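Local coordinates for myosin light chain 1 (Saccharomyces cerevisiae, PDB 1M45), which serves as a light chain of class II and class V myosins by binding their IQ motifs, and helps assemble the contractile actomyosin ring during cytokinesis, at residues 34-45 with 67-78; 97-105 with 130-141. All coordinates share one frame; numbering follows the deposited sequence. Where two conformers were deposited one is given.

Contact 1 (34-45 with 67-78); sequences GYNPTNQLVQDI and IEVNEKELDATT
Thr77 OG1 is held from two directions: Asn36 N donates to it across the contact at 2.9 Å in a nearly straight bond (168°), and the hydroxyl donates in turn to Leu74 O, 2.7 Å from OG1. The torsion behind this puts OG1 between the backbone N and carbonyl carbon of Thr77 (chi1 73°), turned back toward Leu74 O, while CG2 goes to meet Leu41 CD2 tip to tip. A second bond runs from Asn36 ND2 to Thr77 O, 3.1 Å; the acceptor lies in the amide plane of Asn36, but ND2 stands above the carbonyl plane of Thr77. The other end of that amide, OD1, accepts from a basic side chain of the bound peptide, so Asn36 ties this corner to the IQ motif.

Tyr35 lays its ring across Leu74, whose CB sits over one face, 3.7 Å from the ring centroid, a CH-pi contact. The phenol end passes Ile67 CG2, and OH bonds to Arg4 N. Leu74 CD2 meets Leu41 CD2 and Ile45 CD1, each at 4.1 Å. Beyond them Ile45 slides past the amide of Asn70, and a water links Ile45 O with Asn70 ND2, which also bonds to Leu66 O.

In the N-terminal lobe, helices 39-45 and 71-75 run nearly antiparallel (168°), their axes 11.7 Å apart; helix 60-69 breaks at Asn70, and the loop after helix 26-32 brings in Asn36 and Tyr35.

Contact 2 (97-105 with 130-141); sequences TGKVSVGDL and VDSNGEIDYKKF
The ring of Tyr138 lies against the peptide of Gly98: Gly98 O sits 3.3 Å above the ring plane, offset toward the rim, with a water over the same face, while Lys99 O and Val100 N lie at the edge in the plane. Phe89 of helix 83-90 also meets this ring, the planes about 15° apart, and the hydroxyl bonds to Asp93, inferred to be a calcium ligand, whose carboxylate also takes Gly98 N. On Phe141, Leu105 CD2 rests over one face, 4.2 Å from the centroid.

Beside these rings runs the short antiparallel strand pair that joins the two loops of an EF-hand pair. Val100 and Ile136 form its hydrogen-bonded pair, Val100 N to Ile136 O at 3.0 Å and Ile136 N to Val100 O at 2.7 Å. Tyr138 N to Gly98 O and Val102 N to Gly134 O, 2.9 Å, continue it on either side. Ile136 carries its CG1 branch anti to its own carbonyl carbon (chi1 -71°), which brings CD1 to Leu105 CD2 at 3.5 Å and obliquely across Val102.

On the Lys99 side, the aliphatic chain crosses Glu135 at about a right angle and passes Asp131 OD2, 3.7 Å from Lys99 CD. Asp131 OD1 accepts from Asn133 N and Glu135 N, which reach it from opposite faces of the carboxylate; the first closes an Asx turn.

In the fold
The two contacts come in series along the chain, contact 1 closing before contact 2 opens, and lie on opposite sides of its centre, their centres 31 Å apart and their nearest atoms about 12 Å apart. They share no helix or strand. Contact 1 belongs to the N-terminal lobe, where strands 20-22 and 57-59 form the sheet; contact 2 holds the corresponding strand pair, 99-101 with 135-137, of the C-terminal lobe. The chain leaves contact 1 after Thr78 and enters the second lobe through helix 83-90. Each contact lies within one half of the chain and neither links the two, consistent with a calmodulin-like, two-lobed light chain; contact 1 reaches the bound IQ peptide directly.

Contact 1 (34-45 with 67-78)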
loop_
_atom_site.group_PDB
_atom_site.type_symbol
_atom_site.label_atom_id
_atom_site.label_comp_id
_atom_site.label_asym_id
_atom_site.label_seq_id
_atom_site.Cartn_x
_atom_site.Cartn_y
_atom_site.Cartn_z
ATOM N N GLY A 34 -1.537 -8.551 -2.859
ATOM C CA GLY A 34 -0.071 -8.444 -2.807
ATOM C C GLY A 34 0.604 -7.386 -3.667
ATOM O O GLY A 34 1.839 -7.256 -3.595
ATOM N N TYR A 35 -0.145 -6.690 -4.504
ATOM C CA TYR A 35 0.443 -5.626 -5.332
ATOM C C TYR A 35 0.380 -4.258 -4.636
ATOM O O TYR A 35 -0.316 -4.081 -3.620
ATOM C CB TYR A 35 -0.244 -5.586 -6.701
ATOM C CG TYR A 35 -0.158 -6.887 -7.439
ATOM C CD1 TYR A 35 -1.310 -7.622 -7.723
ATOM C CD2 TYR A 35 1.068 -7.353 -7.912
ATOM C CE1 TYR A 35 -1.234 -8.799 -8.467
ATOM C CE2 TYR A 35 1.148 -8.531 -8.638
ATOM C CZ TYR A 35 0.000 -9.238 -8.900
ATOM O OH TYR A 35 0.110 -10.390 -9.612
ATOM N N ASN A 36 1.109 -3.276 -5.167
ATOM C CA ASN A 36 1.124 -1.941 -4.590
ATOM C C ASN A 36 0.984 -0.901 -5.671
ATOM O O ASN A 36 1.850 -0.024 -5.786
ATOM C CB ASN A 36 2.403 -1.713 -3.773
ATOM C CG ASN A 36 2.601 -2.789 -2.730
ATOM O OD1 ASN A 36 1.887 -2.827 -1.728
ATOM N ND2 ASN A 36 3.604 -3.636 -2.932
ATOM N N PRO A 37 -0.104 -0.957 -6.426
ATOM C CA PRO A 37 -0.283 -0.023 -7.550
ATOM C C PRO A 37 -0.576 1.409 -7.139
ATOM O O PRO A 37 -1.139 1.658 -6.063
ATOM C CB PRO A 37 -1.475 -0.629 -8.294
ATOM C CG PRO A 37 -2.322 -1.183 -7.181
ATOM C CD PRO A 37 -1.260 -1.871 -6.299
ATOM N N THR A 38 -0.156 2.361 -7.978
ATOM C CA THR A 38 -0.604 3.733 -7.814
ATOM C C THR A 38 -2.027 3.746 -8.352
ATOM O O THR A 38 -2.413 2.875 -9.167
ATOM C CB THR A 38 0.209 4.728 -8.667
ATOM O OG1 THR A 38 0.125 4.308 -10.038
ATOM C CG2 THR A 38 1.684 4.688 -8.285
ATOM N N ASN A 39 -2.815 4.733 -7.920
ATOM C CA ASN A 39 -4.173 4.884 -8.447
ATOM C C ASN A 39 -4.137 5.006 -9.982
ATOM O O ASN A 39 -4.986 4.462 -10.696
ATOM C CB ASN A 39 -4.875 6.100 -7.811
ATOM C CG ASN A 39 -5.096 5.950 -6.273
ATOM O OD1 ASN A 39 -4.935 4.867 -5.699
ATOM N ND2 ASN A 39 -5.468 7.052 -5.618
ATOM N N GLN A 40 -3.114 5.697 -10.505
ATOM C CA GLN A 40 -2.975 5.821 -11.952
ATOM C C GLN A 40 -2.871 4.498 -12.702
ATOM O O GLN A 40 -3.531 4.296 -13.737
ATOM C CB GLN A 40 -1.818 6.775 -12.321
ATOM C CG GLN A 40 -1.688 7.042 -13.799
ATOM C CD GLN A 40 -2.915 7.717 -14.359
ATOM O OE1 GLN A 40 -3.365 8.742 -13.838
ATOM N NE2 GLN A 40 -3.469 7.142 -15.416
ATOM N N LEU A 41 -2.055 3.581 -12.186
ATOM C CA LEU A 41 -1.912 2.282 -12.808
ATOM C C LEU A 41 -3.245 1.534 -12.844
ATOM O O LEU A 41 -3.567 0.888 -13.827
ATOM C CB LEU A 41 -0.838 1.429 -12.100
ATOM C CG LEU A 41 -0.723 -0.013 -12.616
ATOM C CD1 LEU A 41 -0.427 -0.041 -14.099
ATOM C CD2 LEU A 41 0.395 -0.752 -11.865
ATOM N N VAL A 42 -3.997 1.631 -11.757
ATOM C CA VAL A 42 -5.312 0.980 -11.686
ATOM C C VAL A 42 -6.198 1.515 -12.848
ATOM O O VAL A 42 -6.806 0.749 -13.584
ATOM C CB VAL A 42 -5.955 1.209 -10.321
ATOM C CG1 VAL A 42 -7.321 0.536 -10.241
ATOM C CG2 VAL A 42 -5.045 0.689 -9.188
ATOM N N GLN A 43 -6.230 2.838 -12.995
ATOM C CA GLN A 43 -7.004 3.478 -14.064
ATOM C C GLN A 43 -6.532 3.069 -15.456
ATOM O O GLN A 43 -7.361 2.835 -16.333
ATOM C CB GLN A 43 -6.942 5.009 -13.911
ATOM C CG GLN A 43 -7.541 5.521 -12.626
ATOM C CD GLN A 43 -9.008 5.159 -12.482
ATOM O OE1 GLN A 43 -9.439 4.757 -11.415
ATOM N NE2 GLN A 43 -9.771 5.296 -13.565
ATOM N N ASP A 44 -5.224 2.929 -15.664
ATOM C CA ASP A 44 -4.721 2.505 -16.964
ATOM C C ASP A 44 -5.175 1.082 -17.280
ATOM O O ASP A 44 -5.518 0.767 -18.419
ATOM C CB ASP A 44 -3.184 2.577 -17.040
ATOM C CG ASP A 44 -2.630 3.969 -16.764
ATOM O OD1 ASP A 44 -3.272 4.984 -17.089
ATOM O OD2 ASP A 44 -1.525 4.134 -16.206
ATOM N N ILE A 45 -5.176 0.226 -16.259
ATOM C CA ILE A 45 -5.599 -1.154 -16.408
ATOM C C ILE A 45 -7.058 -1.231 -16.813
ATOM O O ILE A 45 -7.377 -1.945 -17.747
ATOM C CB ILE A 45 -5.347 -1.964 -15.124
ATOM C CG1 ILE A 45 -3.858 -2.229 -14.950
ATOM C CG2 ILE A 45 -6.073 -3.323 -15.194
ATOM C CD1 ILE A 45 -3.495 -2.829 -13.613
ATOM N N ILE A 67 -4.985 -9.175 -14.540
ATOM C CA ILE A 67 -3.702 -9.383 -13.877
ATOM C C ILE A 67 -2.716 -10.092 -14.805
ATOM O O ILE A 67 -1.558 -9.748 -14.857
ATOM C CB ILE A 67 -3.891 -10.151 -12.558
ATOM C CG1 ILE A 67 -4.707 -9.304 -11.586
ATOM C CG2 ILE A 67 -2.529 -10.570 -11.954
ATOM C CD1 ILE A 67 -5.300 -10.065 -10.442
ATOM N N GLU A 68 -3.169 -11.100 -15.535
ATOM C CA GLU A 68 -2.260 -11.805 -16.429
ATOM C C GLU A 68 -1.722 -10.909 -17.518
ATOM O O GLU A 68 -0.543 -10.957 -17.814
ATOM C CB GLU A 68 -2.950 -13.008 -17.053
ATOM C CG GLU A 68 -3.466 -13.991 -16.030
ATOM C CD GLU A 68 -4.174 -15.158 -16.672
ATOM O OE1 GLU A 68 -5.173 -14.943 -17.396
ATOM O OE2 GLU A 68 -3.713 -16.291 -16.449
ATOM N N VAL A 69 -2.571 -10.053 -18.080
ATOM C CA VAL A 69 -2.138 -9.078 -19.070
ATOM C C VAL A 69 -1.159 -8.037 -18.513
ATOM O O VAL A 69 -0.307 -7.514 -19.211
ATOM C CB VAL A 69 -3.381 -8.350 -19.653
ATOM C CG1 VAL A 69 -2.987 -7.232 -20.583
ATOM C CG2 VAL A 69 -4.289 -9.358 -20.364
ATOM N N ASN A 70 -1.306 -7.732 -17.230
ATOM C CA ASN A 70 -0.506 -6.685 -16.602
ATOM C C ASN A 70 0.443 -7.238 -15.555
ATOM O O ASN A 70 0.842 -6.532 -14.614
ATOM C CB ASN A 70 -1.455 -5.668 -15.984
ATOM C CG ASN A 70 -2.195 -4.877 -17.027
ATOM O OD1 ASN A 70 -1.608 -4.025 -17.673
ATOM N ND2 ASN A 70 -3.496 -5.164 -17.210
ATOM N N GLU A 71 0.813 -8.504 -15.740
ATOM C CA GLU A 71 1.689 -9.214 -14.815
ATOM C C GLU A 71 2.970 -8.448 -14.491
ATOM O O GLU A 71 3.280 -8.236 -13.326
ATOM C CB GLU A 71 2.002 -10.613 -15.366
ATOM C CG GLU A 71 2.600 -11.568 -14.344
ATOM C CD GLU A 71 3.084 -12.858 -14.963
ATOM O OE1 GLU A 71 3.995 -12.799 -15.810
ATOM O OE2 GLU A 71 2.540 -13.933 -14.607
ATOM N N LYS A 72 3.680 -8.011 -15.526
ATOM C CA LYS A 72 4.961 -7.333 -15.350
ATOM C C LYS A 72 4.808 -6.009 -14.663
ATOM O O LYS A 72 5.595 -5.678 -13.765
ATOM C CB LYS A 72 5.710 -7.142 -16.693
ATOM C CG LYS A 72 6.231 -8.434 -17.289
ATOM C CD LYS A 72 5.105 -9.387 -17.726
ATOM C CE LYS A 72 5.591 -10.498 -18.673
ATOM N NZ LYS A 72 4.447 -11.323 -19.205
ATOM N N GLU A 73 3.793 -5.248 -15.054
ATOM C CA GLU A 73 3.610 -3.923 -14.454
ATOM C C GLU A 73 3.183 -4.028 -13.004
ATOM O O GLU A 73 3.585 -3.201 -12.164
ATOM C CB GLU A 73 2.582 -3.121 -15.239
ATOM C CG GLU A 73 3.022 -2.847 -16.681
ATOM C CD GLU A 73 2.684 -3.957 -17.676
ATOM O OE1 GLU A 73 2.496 -5.142 -17.321
ATOM O OE2 GLU A 73 2.643 -3.635 -18.879
ATOM N N LEU A 74 2.389 -5.048 -12.704
ATOM C CA LEU A 74 1.916 -5.235 -11.316
ATOM C C LEU A 74 3.036 -5.807 -10.474
ATOM O O LEU A 74 3.269 -5.351 -9.360
ATOM C CB LEU A 74 0.657 -6.139 -11.261
ATOM C CG LEU A 74 -0.584 -5.443 -11.841
ATOM C CD1 LEU A 74 -1.674 -6.489 -12.090
ATOM C CD2 LEU A 74 -1.073 -4.447 -10.792
ATOM N N ASP A 75 3.757 -6.770 -11.035
ATOM C CA ASP A 75 4.886 -7.334 -10.331
ATOM C C ASP A 75 5.943 -6.269 -10.007
ATOM O O ASP A 75 6.568 -6.348 -8.966
ATOM C CB ASP A 75 5.500 -8.457 -11.156
ATOM C CG ASP A 75 6.680 -9.038 -10.507
ATOM O OD1 ASP A 75 6.542 -9.520 -9.363
ATOM O OD2 ASP A 75 7.791 -9.040 -11.067
ATOM N N ALA A 76 6.126 -5.293 -10.899
ATOM C CA ALA A 76 7.058 -4.169 -10.692
ATOM C C ALA A 76 6.710 -3.320 -9.471
ATOM O O ALA A 76 7.586 -2.627 -8.946
ATOM C CB ALA A 76 7.116 -3.288 -11.934
ATOM N N THR A 77 5.457 -3.393 -8.994
ATOM C CA THR A 77 5.069 -2.628 -7.797
ATOM C C THR A 77 5.424 -3.356 -6.498
ATOM O O THR A 77 5.178 -2.810 -5.427
ATOM C CB THR A 77 3.558 -2.274 -7.775
ATOM O OG1 THR A 77 2.808 -3.452 -7.501
ATOM C CG2 THR A 77 3.075 -1.727 -9.164
ATOM N N THR A 78 6.027 -4.544 -6.591
ATOM C CA THR A 78 6.377 -5.313 -5.384
ATOM C C THR A 78 7.873 -5.440 -5.177
ATOM O O THR A 78 8.322 -6.266 -4.398
ATOM C CB THR A 78 5.766 -6.717 -5.398
ATOM O OG1 THR A 78 6.407 -7.520 -6.400
ATOM C CG2 THR A 78 4.248 -6.657 -5.731
HETATM O O HOH W 1 -5.551 -3.653 -18.921
#

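Contact 2 (97-105 with 130-141)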
loop_
_atom_site.group_PDB
_atom_site.type_symbol
_atom_site.label_atom_id
_atom_site.label_comp_id
_atom_site.label_asym_id
_atom_site.label_seq_id
_atom_site.Cartn_x
_atom_site.Cartn_y
_atom_site.Cartn_z
ATOM N N THR A 97 20.060 8.618 14.536
ATOM C CA THR A 97 19.867 7.491 15.432
ATOM C C THR A 97 19.115 6.329 14.786
ATOM O O THR A 97 18.958 5.289 15.412
ATOM C CB THR A 97 19.005 7.914 16.591
ATOM O OG1 THR A 97 17.816 8.510 16.064
ATOM C CG2 THR A 97 19.667 9.034 17.422
ATOM N N GLY A 98 18.568 6.515 13.590
ATOM C CA GLY A 98 17.782 5.437 12.999
ATOM C C GLY A 98 16.342 5.528 13.459
ATOM O O GLY A 98 15.566 4.639 13.234
ATOM N N LYS A 99 15.994 6.628 14.105
ATOM C CA LYS A 99 14.651 6.814 14.602
ATOM C C LYS A 99 14.030 8.113 14.129
ATOM O O LYS A 99 14.720 9.103 13.851
ATOM C CB LYS A 99 14.641 6.777 16.143
ATOM C CG LYS A 99 15.063 5.422 16.713
ATOM C CD LYS A 99 14.923 5.379 18.208
ATOM C CE LYS A 99 15.136 3.972 18.738
ATOM N NZ LYS A 99 16.493 3.471 18.484
ATOM N N VAL A 100 12.704 8.099 14.049
ATOM C CA VAL A 100 11.928 9.274 13.700
ATOM C C VAL A 100 10.767 9.380 14.678
ATOM O O VAL A 100 10.223 8.370 15.114
ATOM C CB VAL A 100 11.462 9.176 12.235
ATOM C CG1 VAL A 100 10.406 10.215 11.886
ATOM C CG2 VAL A 100 12.673 9.335 11.312
ATOM N N SER A 101 10.394 10.612 15.031
ATOM C CA SER A 101 9.263 10.814 15.923
ATOM C C SER A 101 7.986 10.438 15.183
ATOM O O SER A 101 7.911 10.576 13.940
ATOM C CB SER A 101 9.178 12.249 16.420
ATOM O OG SER A 101 8.865 13.124 15.355
ATOM N N VAL A 102 7.008 9.939 15.940
ATOM C CA VAL A 102 5.720 9.583 15.341
ATOM C C VAL A 102 5.084 10.813 14.693
ATOM O O VAL A 102 4.428 10.711 13.648
ATOM C CB VAL A 102 4.796 8.865 16.337
ATOM C CG1 VAL A 102 4.431 9.756 17.508
ATOM C CG2 VAL A 102 3.537 8.409 15.628
ATOM N N GLY A 103 5.288 11.981 15.305
ATOM C CA GLY A 103 4.780 13.211 14.707
ATOM C C GLY A 103 5.438 13.527 13.365
ATOM O O GLY A 103 4.760 13.947 12.427
ATOM N N ASP A 104 6.757 13.351 13.271
ATOM C CA ASP A 104 7.437 13.581 11.995
ATOM C C ASP A 104 7.007 12.549 10.948
ATOM O O ASP A 104 6.970 12.855 9.744
ATOM C CB ASP A 104 8.938 13.540 12.143
ATOM C CG ASP A 104 9.492 14.795 12.780
ATOM O OD1 ASP A 104 8.804 15.839 12.783
ATOM O OD2 ASP A 104 10.629 14.822 13.232
ATOM N N LEU A 105 6.706 11.325 11.401
ATOM C CA LEU A 105 6.284 10.306 10.440
ATOM C C LEU A 105 4.941 10.701 9.873
ATOM O O LEU A 105 4.690 10.601 8.648
ATOM C CB LEU A 105 6.264 8.916 11.072
ATOM C CG LEU A 105 5.734 7.789 10.168
ATOM C CD1 LEU A 105 6.543 7.743 8.873
ATOM C CD2 LEU A 105 5.883 6.418 10.920
ATOM N N VAL A 130 5.974 2.373 19.195
ATOM C CA VAL A 130 6.467 3.721 19.448
ATOM C C VAL A 130 7.125 3.672 20.827
ATOM O O VAL A 130 6.497 3.192 21.778
ATOM C CB VAL A 130 5.316 4.763 19.417
ATOM C CG1 VAL A 130 5.842 6.131 19.698
ATOM C CG2 VAL A 130 4.609 4.755 18.082
ATOM N N ASP A 131 8.366 4.142 20.928
ATOM C CA ASP A 131 9.094 4.047 22.193
ATOM C C ASP A 131 8.727 5.138 23.210
ATOM O O ASP A 131 7.825 5.966 22.972
ATOM C CB ASP A 131 10.612 3.918 21.958
ATOM C CG ASP A 131 11.246 5.194 21.457
ATOM O OD1 ASP A 131 10.666 6.283 21.656
ATOM O OD2 ASP A 131 12.333 5.231 20.844
ATOM N N SER A 132 9.427 5.146 24.346
ATOM C CA SER A 132 9.129 6.088 25.421
ATOM C C SER A 132 9.440 7.540 25.060
ATOM O O SER A 132 9.110 8.470 25.809
ATOM C CB SER A 132 9.873 5.659 26.698
ATOM O OG SER A 132 11.281 5.687 26.501
ATOM N N ASN A 133 10.091 7.743 23.922
ATOM C CA ASN A 133 10.385 9.082 23.463
ATOM C C ASN A 133 9.462 9.451 22.299
ATOM O O ASN A 133 9.669 10.455 21.640
ATOM C CB ASN A 133 11.856 9.213 23.040
ATOM C CG ASN A 133 12.819 8.801 24.156
ATOM O OD1 ASN A 133 13.119 7.614 24.346
ATOM N ND2 ASN A 133 13.275 9.779 24.913
ATOM N N GLY A 134 8.440 8.638 22.074
ATOM C CA GLY A 134 7.559 8.884 20.950
ATOM C C GLY A 134 8.240 8.641 19.617
ATOM O O GLY A 134 7.738 9.118 18.610
ATOM N N GLU A 135 9.296 7.822 19.591
ATOM C CA GLU A 135 10.019 7.522 18.350
ATOM C C GLU A 135 9.830 6.123 17.787
ATOM O O GLU A 135 9.520 5.168 18.511
ATOM C CB GLU A 135 11.506 7.801 18.514
ATOM C CG GLU A 135 11.755 9.277 18.789
ATOM C CD GLU A 135 13.216 9.650 18.686
ATOM O OE1 GLU A 135 14.053 8.939 19.252
ATOM O OE2 GLU A 135 13.520 10.650 18.015
ATOM N N ILE A 136 10.073 6.012 16.477
ATOM C CA ILE A 136 9.897 4.755 15.753
ATOM C C ILE A 136 11.207 4.415 15.076
ATOM O O ILE A 136 11.837 5.294 14.497
ATOM C CB ILE A 136 8.801 4.964 14.667
ATOM C CG1 ILE A 136 7.435 5.110 15.311
ATOM C CG2 ILE A 136 8.746 3.767 13.674
ATOM C CD1 ILE A 136 6.391 5.735 14.355
ATOM N N ASP A 137 11.602 3.137 15.136
ATOM C CA ASP A 137 12.788 2.647 14.425
ATOM C C ASP A 137 12.364 2.536 12.959
ATOM O O ASP A 137 11.553 1.684 12.627
ATOM C CB ASP A 137 13.190 1.259 14.965
ATOM C CG ASP A 137 14.450 0.740 14.321
ATOM O OD1 ASP A 137 14.492 0.677 13.089
ATOM O OD2 ASP A 137 15.482 0.423 14.964
ATOM N N TYR A 138 12.870 3.420 12.104
ATOM C CA TYR A 138 12.310 3.468 10.747
ATOM C C TYR A 138 12.735 2.325 9.855
ATOM O O TYR A 138 11.961 1.905 9.011
ATOM C CB TYR A 138 12.516 4.791 10.059
ATOM C CG TYR A 138 13.900 5.386 10.036
ATOM C CD1 TYR A 138 14.852 4.946 9.115
ATOM C CD2 TYR A 138 14.209 6.488 10.837
ATOM C CE1 TYR A 138 16.102 5.554 9.031
ATOM C CE2 TYR A 138 15.454 7.096 10.763
ATOM C CZ TYR A 138 16.395 6.627 9.860
ATOM O OH TYR A 138 17.622 7.236 9.809
ATOM N N LYS A 139 13.934 1.793 10.062
ATOM C CA LYS A 139 14.291 0.599 9.284
ATOM C C LYS A 139 13.365 -0.576 9.592
ATOM O O LYS A 139 13.002 -1.329 8.672
ATOM C CB LYS A 139 15.739 0.183 9.536
ATOM C CG LYS A 139 16.740 1.025 8.773
ATOM C CD LYS A 139 18.145 0.458 8.960
ATOM C CE LYS A 139 19.134 1.192 8.124
ATOM N NZ LYS A 139 18.842 1.062 6.687
ATOM N N LYS A 140 13.028 -0.753 10.866
ATOM C CA LYS A 140 12.107 -1.813 11.249
ATOM C C LYS A 140 10.717 -1.537 10.688
ATOM O O LYS A 140 10.028 -2.449 10.208
ATOM C CB LYS A 140 12.077 -1.982 12.772
ATOM C CG LYS A 140 11.097 -3.036 13.214
ATOM C CD LYS A 140 11.064 -3.182 14.749
ATOM C CE LYS A 140 10.367 -4.494 15.153
ATOM N NZ LYS A 140 8.939 -4.588 14.683
ATOM N N PHE A 141 10.318 -0.271 10.725
ATOM C CA PHE A 141 9.044 0.130 10.178
ATOM C C PHE A 141 8.995 -0.189 8.690
ATOM O O PHE A 141 8.030 -0.799 8.223
ATOM C CB PHE A 141 8.820 1.626 10.441
ATOM C CG PHE A 141 7.697 2.219 9.639
ATOM C CD1 PHE A 141 6.373 1.981 10.003
ATOM C CD2 PHE A 141 7.972 3.034 8.538
ATOM C CE1 PHE A 141 5.316 2.548 9.240
ATOM C CE2 PHE A 141 6.942 3.589 7.765
ATOM C CZ PHE A 141 5.609 3.346 8.120
HETATM O O HOH W 2 16.670 8.959 18.680
HETATM O O HOH W 3 16.334 2.565 11.689
HETATM O O HOH W 4 14.987 11.322 15.237
#